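Local coordinates for methionyl-tRNA formyltransferase (Clostridium thermocellum, PDB 1ZGH), which probably transfers a formyl group from 10-formyltetrahydrofolate to the amino group of methionine on initiator methionyl-tRNA, at residues Ile35-Thr38 with Asn42-Asn45; Lys44-Phe49 with Ile166-Met171; Arg216-Asp219 with Arg225-Ile228; Phe237-Met242 with Ile248-Ile253. One frame throughout, in Å; residues are numbered along the deposited sequence.

Contact 1: residues Ile35-Thr38 with Asn42-Asn45; sequences IATT and NIKN
Asn-42 lays its CB against the hydroxyl of Thr-37, with OG1 only 3.0 Å from CB of Asn-42, and the two side chains run past each other at a slant. The amide then reaches beyond Thr-37 to the backbone of the next residue. ND2 of Asn-42 donates to the carbonyl O of Thr-38 at 2.9 Å, with 164° at the hydrogen. The acceptor lies in the plane of the amide, and the N-H comes at the oxygen almost end-on to the C=O bond. The other end of this amide is held too, since OD1 of Asn-42 is hydrogen-bonded to Ser-164 of helix 156-178, and with both ends engaged the flip of the amide is fixed.

The loop crossed here leads from strand 31-36 into helix 40-52, the strand-to-helix connection of a beta-alpha-beta unit that strand 57-62 completes, as in the Rossmann-like N-terminal domain of formyltransferases. Thr-37 turns OG1 anti to its own N (chi1 -165°), which leaves the methyl CG2 facing the helix, 4.1 Å from CG1 of Ile-43. CD1 of Ile-43 comes within 4.5 Å of CA of Thr-38, a looser touch at the margin. CB of Thr-38 points away from the helix, and its OG1 is hydrogen-bonded to His-85 and Ser-87 in the loop after strand 80-83.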
loop_
_atom_site.group_PDB
_atom_site.type_symbol
_atom_site.label_atom_id
_atom_site.label_comp_id
_atom_site.label_asym_id
_atom_site.label_seq_id
_atom_site.Cartn_x
_atom_site.Cartn_y
_atom_site.Cartn_z
ATOM N N ILE A 35 -8.279 -13.025 1.273
ATOM C CA ILE A 35 -7.439 -11.934 0.781
ATOM C C ILE A 35 -8.324 -10.796 0.286
ATOM O O ILE A 35 -8.995 -10.910 -0.735
ATOM C CB ILE A 35 -6.482 -12.383 -0.350
ATOM C CG1 ILE A 35 -5.702 -13.628 0.108
ATOM C CG2 ILE A 35 -5.496 -11.228 -0.727
ATOM C CD1 ILE A 35 -4.678 -14.137 -0.883
ATOM N N ALA A 36 -8.281 -9.678 0.998
ATOM C CA ALA A 36 -9.040 -8.499 0.609
ATOM C C ALA A 36 -8.062 -7.468 0.069
ATOM O O ALA A 36 -7.182 -6.991 0.771
ATOM C CB ALA A 36 -9.835 -7.966 1.803
ATOM N N THR A 37 -8.156 -7.172 -1.212
ATOM C CA THR A 37 -7.176 -6.247 -1.813
ATOM C C THR A 37 -7.781 -5.552 -3.015
ATOM O O THR A 37 -8.703 -6.089 -3.666
ATOM C CB THR A 37 -5.897 -7.024 -2.241
ATOM O OG1 THR A 37 -4.814 -6.117 -2.508
ATOM C CG2 THR A 37 -6.188 -7.943 -3.472
ATOM N N THR A 38 -7.213 -4.387 -3.322
ATOM C CA THR A 38 -7.453 -3.690 -4.563
ATOM C C THR A 38 -6.120 -3.461 -5.293
ATOM O O THR A 38 -5.035 -3.762 -4.771
ATOM C CB THR A 38 -8.173 -2.362 -4.278
ATOM O OG1 THR A 38 -7.331 -1.571 -3.479
ATOM C CG2 THR A 38 -9.448 -2.631 -3.519
ATOM N N ASN A 42 -2.236 -6.585 -7.306
ATOM C CA ASN A 42 -2.538 -7.341 -6.088
ATOM C C ASN A 42 -3.586 -8.401 -6.362
ATOM O O ASN A 42 -3.497 -9.511 -5.872
ATOM C CB ASN A 42 -3.062 -6.423 -4.978
ATOM C CG ASN A 42 -1.971 -5.530 -4.382
ATOM O OD1 ASN A 42 -0.883 -5.998 -4.093
ATOM N ND2 ASN A 42 -2.276 -4.255 -4.219
ATOM N N ILE A 43 -4.599 -8.045 -7.145
ATOM C CA ILE A 43 -5.648 -8.991 -7.508
ATOM C C ILE A 43 -5.091 -10.158 -8.329
ATOM O O ILE A 43 -5.451 -11.320 -8.109
ATOM C CB ILE A 43 -6.787 -8.273 -8.262
ATOM C CG1 ILE A 43 -7.454 -7.239 -7.343
ATOM C CG2 ILE A 43 -7.821 -9.303 -8.780
ATOM C CD1 ILE A 43 -8.397 -6.284 -8.101
ATOM N N LYS A 44 -4.255 -9.834 -9.310
ATOM C CA LYS A 44 -3.579 -10.839 -10.111
ATOM C C LYS A 44 -2.785 -11.767 -9.193
ATOM O O LYS A 44 -2.838 -12.961 -9.357
ATOM C CB LYS A 44 -2.649 -10.202 -11.165
ATOM C CG LYS A 44 -1.672 -11.212 -11.878
ATOM C CD LYS A 44 -0.667 -10.537 -12.877
ATOM C CE LYS A 44 0.285 -9.481 -12.254
ATOM N NZ LYS A 44 1.300 -9.981 -11.257
ATOM N N ASN A 45 -2.030 -11.192 -8.258
ATOM C CA ASN A 45 -1.150 -11.959 -7.377
ATOM C C ASN A 45 -1.951 -12.837 -6.402
ATOM O O ASN A 45 -1.522 -13.945 -6.051
ATOM C CB ASN A 45 -0.191 -11.018 -6.605
ATOM C CG ASN A 45 0.971 -10.494 -7.471
ATOM O OD1 ASN A 45 1.279 -11.057 -8.513
ATOM N ND2 ASN A 45 1.620 -9.421 -7.022
#

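Contact 2: residues Lys44-Phe49 with Ile166-Met171; sequences KNAQKF and IIFNDM
Phe-168 reaches across from its helix and lies against the backbone and side chains of Asn-45 and Ala-46. With CG anti to the carbonyl carbon (chi1 -80°), the ring extends away from helix 166-171 and bridges much of the 10.4 Å between the axes of the two short segments, which run within 28° of parallel.

The main aromatic interaction is a CH-pi contact. CB of Asn-45 stands over one face of the Phe-168 ring, 3.8 Å from the centroid and displaced toward the rim, with CD2 of Phe-168 its nearest ring atom at 3.5 Å. The amide of Asn-45 does not stack on the ring, as the two planes are 61° apart; its ND2 is instead hydrogen-bonded to Ser-164, one turn before Phe-168.

Apolar contacts carry the rest. The small side chain of Ala-46 lets the ring come close to the helix backbone, with CE1 of Phe-168 at 3.6 Å from CA of Ala-46 and CZ of Phe-168 at 3.9 Å from CB of Ala-46. One turn on, CB of Phe-49 approaches CD1 of Phe-168 at 4.1 Å.

Within the second helix, the carbonyl O of Ile-166 accepts from N of both Asp-170 and Met-171, a wider pi-type turn just where Phe-168 projects.

Both helices pack on the mixed sheet: Ile-35 of strand 31-36 touches Ala-46 and Phe-49, Phe-49 also meets Ile-172 and Leu-176 further along helix 156-178, and Met-171, modelled as selenomethionine, rests on strands 127-134 and 144-151.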
loop_
_atom_site.group_PDB
_atom_site.type_symbol
_atom_site.label_atom_id
_atom_site.label_comp_id
_atom_site.label_asym_id
_atom_site.label_seq_id
_atom_site.Cartn_x
_atom_site.Cartn_y
_atom_site.Cartn_z
ATOM N N LYS A 44 -4.255 -9.834 -9.310
ATOM C CA LYS A 44 -3.579 -10.839 -10.111
ATOM C C LYS A 44 -2.785 -11.767 -9.193
ATOM O O LYS A 44 -2.838 -12.961 -9.357
ATOM C CB LYS A 44 -2.649 -10.202 -11.165
ATOM C CG LYS A 44 -1.672 -11.212 -11.878
ATOM C CD LYS A 44 -0.667 -10.537 -12.877
ATOM C CE LYS A 44 0.285 -9.481 -12.254
ATOM N NZ LYS A 44 1.300 -9.981 -11.257
ATOM N N ASN A 45 -2.030 -11.192 -8.258
ATOM C CA ASN A 45 -1.150 -11.959 -7.377
ATOM C C ASN A 45 -1.951 -12.837 -6.402
ATOM O O ASN A 45 -1.522 -13.945 -6.051
ATOM C CB ASN A 45 -0.191 -11.018 -6.605
ATOM C CG ASN A 45 0.971 -10.494 -7.471
ATOM O OD1 ASN A 45 1.279 -11.057 -8.513
ATOM N ND2 ASN A 45 1.620 -9.421 -7.022
ATOM N N ALA A 46 -3.127 -12.356 -6.018
ATOM C CA ALA A 46 -4.036 -13.098 -5.162
ATOM C C ALA A 46 -4.642 -14.273 -5.902
ATOM O O ALA A 46 -4.738 -15.366 -5.332
ATOM C CB ALA A 46 -5.134 -12.177 -4.610
ATOM N N GLN A 47 -5.054 -14.062 -7.156
ATOM C CA GLN A 47 -5.598 -15.168 -7.997
ATOM C C GLN A 47 -4.542 -16.258 -8.223
ATOM O O GLN A 47 -4.831 -17.452 -8.134
ATOM C CB GLN A 47 -6.103 -14.639 -9.341
ATOM C CG GLN A 47 -7.339 -13.734 -9.209
ATOM C CD GLN A 47 -7.688 -12.989 -10.484
ATOM O OE1 GLN A 47 -6.840 -12.779 -11.355
ATOM N NE2 GLN A 47 -8.940 -12.558 -10.586
ATOM N N LYS A 48 -3.308 -15.822 -8.482
ATOM C CA LYS A 48 -2.172 -16.734 -8.636
ATOM C C LYS A 48 -1.929 -17.521 -7.348
ATOM O O LYS A 48 -1.758 -18.754 -7.380
ATOM C CB LYS A 48 -0.931 -15.928 -9.023
ATOM C CG LYS A 48 0.279 -16.743 -9.302
ATOM N N PHE A 49 -1.946 -16.812 -6.214
ATOM C CA PHE A 49 -1.733 -17.439 -4.906
ATOM C C PHE A 49 -2.840 -18.464 -4.615
ATOM O O PHE A 49 -2.564 -19.579 -4.119
ATOM C CB PHE A 49 -1.659 -16.385 -3.789
ATOM C CG PHE A 49 -1.456 -16.976 -2.436
ATOM C CD1 PHE A 49 -2.546 -17.444 -1.697
ATOM C CD2 PHE A 49 -0.181 -17.115 -1.901
ATOM C CE1 PHE A 49 -2.370 -18.042 -0.444
ATOM C CE2 PHE A 49 -0.004 -17.724 -0.643
ATOM C CZ PHE A 49 -1.112 -18.196 0.069
ATOM N N ILE A 166 6.843 -9.148 -2.619
ATOM C CA ILE A 166 7.368 -9.518 -1.297
ATOM C C ILE A 166 6.259 -10.064 -0.389
ATOM O O ILE A 166 6.456 -11.058 0.318
ATOM C CB ILE A 166 8.106 -8.307 -0.629
ATOM C CG1 ILE A 166 9.380 -8.001 -1.430
ATOM C CG2 ILE A 166 8.423 -8.595 0.870
ATOM C CD1 ILE A 166 10.129 -6.667 -1.083
ATOM N N ILE A 167 5.092 -9.429 -0.424
ATOM C CA ILE A 167 4.001 -9.793 0.431
ATOM C C ILE A 167 3.484 -11.202 0.067
ATOM O O ILE A 167 3.287 -12.086 0.943
ATOM C CB ILE A 167 2.874 -8.754 0.368
ATOM C CG1 ILE A 167 3.306 -7.500 1.138
ATOM C CG2 ILE A 167 1.569 -9.299 0.985
ATOM C CD1 ILE A 167 2.393 -6.269 0.902
ATOM N N PHE A 168 3.279 -11.411 -1.223
ATOM C CA PHE A 168 2.706 -12.669 -1.714
ATOM C C PHE A 168 3.679 -13.835 -1.778
ATOM O O PHE A 168 3.263 -14.978 -1.529
ATOM C CB PHE A 168 2.023 -12.482 -3.070
ATOM C CG PHE A 168 0.636 -11.883 -2.957
ATOM C CD1 PHE A 168 -0.438 -12.682 -2.635
ATOM C CD2 PHE A 168 0.423 -10.523 -3.159
ATOM C CE1 PHE A 168 -1.732 -12.147 -2.509
ATOM C CE2 PHE A 168 -0.862 -9.964 -3.053
ATOM C CZ PHE A 168 -1.957 -10.807 -2.725
ATOM N N ASN A 169 4.944 -13.570 -2.083
ATOM C CA ASN A 169 5.903 -14.676 -2.271
ATOM C C ASN A 169 6.627 -15.036 -0.989
ATOM O O ASN A 169 7.015 -16.177 -0.818
ATOM C CB ASN A 169 6.910 -14.352 -3.373
ATOM C CG ASN A 169 6.272 -14.305 -4.775
ATOM O OD1 ASN A 169 5.073 -14.562 -4.956
ATOM N ND2 ASN A 169 7.089 -14.009 -5.768
ATOM N N ASP A 170 6.763 -14.085 -0.067
ATOM C CA ASP A 170 7.551 -14.288 1.159
ATOM C C ASP A 170 6.696 -14.166 2.423
ATOM O O ASP A 170 6.607 -15.119 3.206
ATOM C CB ASP A 170 8.709 -13.285 1.172
ATOM C CG ASP A 170 9.565 -13.361 2.438
ATOM O OD1 ASP A 170 10.481 -12.509 2.562
ATOM O OD2 ASP A 170 9.352 -14.258 3.301
HETATM N N MSE A 171 6.035 -13.028 2.611
HETATM C CA MSE A 171 5.383 -12.741 3.881
HETATM C C MSE A 171 4.135 -13.595 4.180
HETATM O O MSE A 171 4.029 -14.156 5.273
HETATM C CB MSE A 171 5.083 -11.250 4.018
HETATM C CG MSE A 171 6.340 -10.399 3.911
HETATM SE SE MSE A 171 5.976 -8.516 4.195
HETATM C CE MSE A 171 6.055 -8.454 6.168
#

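Contact 3: residues Arg216-Asp219 with Arg225-Ile228; sequences RMLD and RAFI
Leu-218 and Asp-219, following helix 208-217, meet Arg-225 and Ala-226 at the approach to strand 227-230. The backbones come closest at Leu-218 and Arg-225, whose CA atoms are 5.1 Å apart.

The apolar part belongs to Leu-218. Its CB sits 3.8 Å from N of Ala-226, and its CD1 is 3.9 Å from CB of Ala-226, so the CD1 branch lies alongside the backbone and methyl of the alanine. Gln-118 of helix 116-122 and Ser-200 also touch this leucine.

The charged part is looser. Arg-225 starts out pointing away from the helix end, but a bend at chi2 (-73°) folds the chain back, bringing CD to 3.6 Å from O of Leu-218 and one guanidinium face over CA of Asp-219. OD1 of Asp-219 lies over a face of that group, 3.6 Å from NE of Arg-225. The carboxylate and guanidinium planes are 41° apart and no N-H is aimed at the oxygen, which makes this a long salt bridge resting on charge alone. Each group has a more directed partner nearby: OD2 of Asp-219 accepts from the backbone N of Arg-239, and NH1 of Arg-225 donates to O of Gly-220.

Here the chain leaves a helix and loops back into the first strand of the three-stranded antiparallel sheet in the C-terminal domain of the formyltransferase, and the two ends of that helix-to-strand connection are brought together by Leu-218 against Ala-226 and by Asp-219 against Arg-225.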
loop_
_atom_site.group_PDB
_atom_site.type_symbol
_atom_site.label_atom_id
_atom_site.label_comp_id
_atom_site.label_asym_id
_atom_site.label_seq_id
_atom_site.Cartn_x
_atom_site.Cartn_y
_atom_site.Cartn_z
ATOM N N ARG A 216 7.218 10.699 -10.095
ATOM C CA ARG A 216 7.272 9.242 -9.957
ATOM C C ARG A 216 6.384 8.687 -8.817
ATOM O O ARG A 216 5.799 7.629 -8.985
ATOM C CB ARG A 216 8.688 8.732 -9.778
ATOM C CG ARG A 216 9.285 8.882 -8.370
ATOM C CD ARG A 216 10.767 8.641 -8.463
ATOM N NE ARG A 216 11.483 8.924 -7.222
ATOM C CZ ARG A 216 11.643 8.071 -6.218
ATOM N NH1 ARG A 216 11.163 6.825 -6.258
ATOM N NH2 ARG A 216 12.342 8.451 -5.183
HETATM N N MSE A 217 6.301 9.415 -7.702
HETATM C CA MSE A 217 5.612 8.938 -6.495
HETATM C C MSE A 217 4.095 8.971 -6.683
HETATM O O MSE A 217 3.390 8.286 -5.964
HETATM C CB MSE A 217 6.004 9.710 -5.242
HETATM C CG MSE A 217 5.256 11.037 -5.020
HETATM SE SE MSE A 217 5.999 12.065 -3.544
HETATM C CE MSE A 217 4.477 13.422 -3.349
ATOM N N LEU A 218 3.624 9.756 -7.660
ATOM C CA LEU A 218 2.215 9.814 -8.051
ATOM C C LEU A 218 1.821 9.099 -9.356
ATOM O O LEU A 218 0.651 9.181 -9.783
ATOM C CB LEU A 218 1.779 11.283 -8.076
ATOM C CG LEU A 218 1.915 11.966 -6.715
ATOM C CD1 LEU A 218 1.961 13.487 -6.841
ATOM C CD2 LEU A 218 0.847 11.534 -5.765
ATOM N N ASP A 219 2.786 8.392 -9.965
ATOM C CA ASP A 219 2.651 7.691 -11.218
ATOM C C ASP A 219 2.294 6.231 -10.947
ATOM O O ASP A 219 3.147 5.340 -10.897
ATOM C CB ASP A 219 3.931 7.879 -12.019
ATOM C CG ASP A 219 3.847 7.381 -13.447
ATOM O OD1 ASP A 219 2.792 6.828 -13.896
ATOM O OD2 ASP A 219 4.885 7.498 -14.143
ATOM N N ARG A 225 -2.043 12.282 -10.573
ATOM C CA ARG A 225 -0.706 12.634 -11.057
ATOM C C ARG A 225 -0.204 13.988 -10.570
ATOM O O ARG A 225 -0.972 14.926 -10.398
ATOM C CB ARG A 225 -0.677 12.641 -12.587
ATOM C CG ARG A 225 -0.892 11.280 -13.239
ATOM C CD ARG A 225 0.252 10.346 -13.119
ATOM N NE ARG A 225 -0.067 9.072 -13.795
ATOM C CZ ARG A 225 -0.804 8.110 -13.241
ATOM N NH1 ARG A 225 -1.295 8.281 -12.009
ATOM N NH2 ARG A 225 -1.051 6.989 -13.914
ATOM N N ALA A 226 1.115 14.107 -10.496
ATOM C CA ALA A 226 1.767 15.353 -10.195
ATOM C C ALA A 226 1.383 16.373 -11.277
ATOM O O ALA A 226 1.350 16.055 -12.456
ATOM C CB ALA A 226 3.281 15.193 -10.136
ATOM N N PHE A 227 1.127 17.587 -10.862
ATOM C CA PHE A 227 0.659 18.607 -11.800
ATOM C C PHE A 227 1.133 20.028 -11.496
ATOM O O PHE A 227 1.541 20.340 -10.366
ATOM C CB PHE A 227 -0.874 18.541 -11.909
ATOM C CG PHE A 227 -1.603 19.137 -10.774
ATOM C CD1 PHE A 227 -1.990 20.473 -10.827
ATOM C CD2 PHE A 227 -1.923 18.382 -9.649
ATOM C CE1 PHE A 227 -2.671 21.069 -9.792
ATOM C CE2 PHE A 227 -2.636 18.969 -8.586
ATOM C CZ PHE A 227 -3.018 20.321 -8.667
ATOM N N ILE A 228 1.103 20.868 -12.531
ATOM C CA ILE A 228 1.088 22.310 -12.376
ATOM C C ILE A 228 -0.165 22.931 -13.038
ATOM O O ILE A 228 -0.835 22.290 -13.881
ATOM C CB ILE A 228 2.373 22.921 -12.919
ATOM C CG1 ILE A 228 2.420 22.901 -14.428
ATOM C CG2 ILE A 228 3.621 22.186 -12.363
ATOM C CD1 ILE A 228 3.539 23.739 -14.967
#

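Contact 4: residues Phe237-Met242 with Ile248-Ile253; sequences FSRASM and IADVEI
Asp-250 takes two N-H groups of Arg-239 on a single oxygen. OD2 of Asp-250 lies 3.0 Å from NE and 3.1 Å from NH2 of Arg-239, a side-on salt bridge near the guanidinium edge. Both bonds are bent, 142° and 135° at the hydrogens: NE meets the oxygen from above the carboxylate plane, NH2 on its syn lone pair, and the two group planes are 68° apart. A bend at chi3 helps turn the arginine's end onto the acid. OD2 also accepts from a water, which is in turn hydrogen-bonded to OG of Ser-238.

On the backbone, Ser-238 and Asp-250 form a hydrogen-bonded antiparallel pair, each N donating to the other's O. Ser-241 and Ile-248 do the same: N of Ser-241 reaches O of Ile-248 at 2.8 Å, and N of Ile-248 reaches O of Ser-241 at 2.9 Å. Between these pairs the register slips by one, a beta bulge in the hairpin of strands 233-243 and 246-254, with Arg-239 at the corner, its N turned out of the hairpin to Asp-219. The carbonyls of Asp-250 and Ile-248 each gain a CA-H...O contact, from Phe-237 and Ala-240 respectively.

Phe-237 and Val-251, a non-hydrogen-bonded pair, point the same way from the sheet and lie side by side, CE1 of Phe-237 being 3.7 Å from CG2 of Val-251. Ile-215 of helix 208-217 packs against Phe-237 and Ala-240.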
loop_
_atom_site.group_PDB
_atom_site.type_symbol
_atom_site.label_atom_id
_atom_site.label_comp_id
_atom_site.label_asym_id
_atom_site.label_seq_id
_atom_site.Cartn_x
_atom_site.Cartn_y
_atom_site.Cartn_z
ATOM N N PHE A 237 1.777 15.134 -15.191
ATOM C CA PHE A 237 3.008 14.505 -15.638
ATOM C C PHE A 237 3.071 13.040 -15.241
ATOM O O PHE A 237 2.561 12.644 -14.176
ATOM C CB PHE A 237 4.248 15.231 -15.032
ATOM C CG PHE A 237 4.293 16.693 -15.331
ATOM C CD1 PHE A 237 4.882 17.154 -16.494
ATOM C CD2 PHE A 237 3.737 17.633 -14.444
ATOM C CE1 PHE A 237 4.894 18.484 -16.792
ATOM C CE2 PHE A 237 3.773 18.965 -14.743
ATOM C CZ PHE A 237 4.353 19.384 -15.926
ATOM N N SER A 238 3.729 12.252 -16.080
ATOM C CA SER A 238 4.030 10.850 -15.771
ATOM C C SER A 238 5.256 10.378 -16.563
ATOM O O SER A 238 5.782 11.125 -17.434
ATOM C CB SER A 238 2.799 9.985 -16.059
ATOM O OG SER A 238 2.459 10.129 -17.424
ATOM N N ARG A 239 5.736 9.178 -16.215
ATOM C CA ARG A 239 6.827 8.510 -16.879
ATOM C C ARG A 239 8.078 9.406 -16.983
ATOM O O ARG A 239 8.677 9.610 -18.059
ATOM C CB ARG A 239 6.414 8.038 -18.259
ATOM C CG ARG A 239 7.386 6.979 -18.820
ATOM C CD ARG A 239 6.689 6.035 -19.781
ATOM N NE ARG A 239 6.161 6.702 -20.964
ATOM C CZ ARG A 239 6.749 6.736 -22.152
ATOM N NH1 ARG A 239 7.954 6.192 -22.353
ATOM N NH2 ARG A 239 6.125 7.339 -23.157
ATOM N N ALA A 240 8.480 9.904 -15.834
ATOM C CA ALA A 240 9.625 10.768 -15.732
ATOM C C ALA A 240 10.931 9.992 -15.848
ATOM O O ALA A 240 11.026 8.876 -15.359
ATOM C CB ALA A 240 9.583 11.454 -14.415
ATOM N N SER A 241 11.932 10.598 -16.473
ATOM C CA SER A 241 13.247 9.986 -16.587
ATOM C C SER A 241 14.257 11.118 -16.496
ATOM O O SER A 241 14.130 12.129 -17.178
ATOM C CB SER A 241 13.340 9.214 -17.910
ATOM O OG SER A 241 14.504 8.454 -18.061
HETATM N N MSE A 242 15.244 10.951 -15.631
HETATM C CA MSE A 242 16.192 11.981 -15.351
HETATM C C MSE A 242 17.360 11.911 -16.336
HETATM O O MSE A 242 17.928 10.871 -16.594
HETATM C CB MSE A 242 16.636 11.903 -13.881
HETATM C CG MSE A 242 17.681 12.927 -13.517
HETATM SE SE MSE A 242 16.830 14.730 -13.382
HETATM C CE MSE A 242 16.108 14.459 -11.523
ATOM N N ILE A 248 12.790 14.297 -18.661
ATOM C CA ILE A 248 11.909 13.972 -19.771
ATOM C C ILE A 248 10.712 13.228 -19.209
ATOM O O ILE A 248 10.867 12.259 -18.452
ATOM C CB ILE A 248 12.608 13.108 -20.792
ATOM C CG1 ILE A 248 13.856 13.836 -21.308
ATOM C CG2 ILE A 248 11.696 12.755 -22.016
ATOM C CD1 ILE A 248 14.727 12.945 -22.050
ATOM N N ALA A 249 9.518 13.686 -19.573
ATOM C CA ALA A 249 8.268 13.088 -19.071
ATOM C C ALA A 249 7.187 13.167 -20.132
ATOM O O ALA A 249 7.379 13.818 -21.182
ATOM C CB ALA A 249 7.818 13.801 -17.804
ATOM N N ASP A 250 6.093 12.442 -19.886
ATOM C CA ASP A 250 4.825 12.582 -20.623
ATOM C C ASP A 250 4.065 13.611 -19.859
ATOM O O ASP A 250 4.196 13.701 -18.618
ATOM C CB ASP A 250 4.001 11.290 -20.651
ATOM C CG ASP A 250 4.617 10.229 -21.529
ATOM O OD1 ASP A 250 5.471 10.574 -22.386
ATOM O OD2 ASP A 250 4.259 9.029 -21.363
ATOM N N VAL A 251 3.302 14.396 -20.600
ATOM C CA VAL A 251 2.415 15.405 -20.048
ATOM C C VAL A 251 1.030 15.304 -20.737
ATOM O O VAL A 251 0.913 15.027 -21.983
ATOM C CB VAL A 251 3.037 16.824 -20.141
ATOM C CG1 VAL A 251 3.245 17.301 -21.620
ATOM C CG2 VAL A 251 2.225 17.799 -19.307
ATOM N N GLU A 252 -0.010 15.495 -19.936
ATOM C CA GLU A 252 -1.353 15.803 -20.439
ATOM C C GLU A 252 -1.691 17.258 -20.127
ATOM O O GLU A 252 -1.668 17.697 -18.953
ATOM C CB GLU A 252 -2.390 14.872 -19.824
ATOM C CG GLU A 252 -2.067 13.381 -20.068
ATOM C CD GLU A 252 -3.274 12.469 -19.786
ATOM O OE1 GLU A 252 -4.130 12.837 -18.937
ATOM O OE2 GLU A 252 -3.409 11.409 -20.441
ATOM N N ILE A 253 -1.976 18.007 -21.170
ATOM C CA ILE A 253 -2.384 19.419 -21.071
ATOM C C ILE A 253 -3.892 19.402 -21.157
ATOM O O ILE A 253 -4.480 19.233 -22.240
ATOM C CB ILE A 253 -1.743 20.302 -22.172
ATOM C CG1 ILE A 253 -0.221 20.235 -22.079
ATOM C CG2 ILE A 253 -2.272 21.785 -22.071
ATOM C CD1 ILE A 253 0.541 20.662 -23.354
HETATM O O HOH W 1 2.550 8.195 -19.128
#

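How the contacts relate
The four contacts form two pairs. Contacts 1 and 2 share Lys-44 and Asn-45 on helix 40-52, their centres 8 Å apart. Ile-35 joins them, its CD1 lying 3.9 Å from CE1 of Phe-168, and CZ of Phe-168 is 3.7 Å from O of Asn-42. Contacts 3 and 4 belong to the C-terminal domain, with centres 9 Å apart. They meet where the chain enters strand 227-230 beside strand 233-243: O of Ala-226 is 2.9 Å from N of Phe-237, a probable hydrogen bond. Between the pairs nothing touches: nearest atoms of contacts 1 and 3 are about 13 Å apart, and the centres of contacts 2 and 4 about 30 Å.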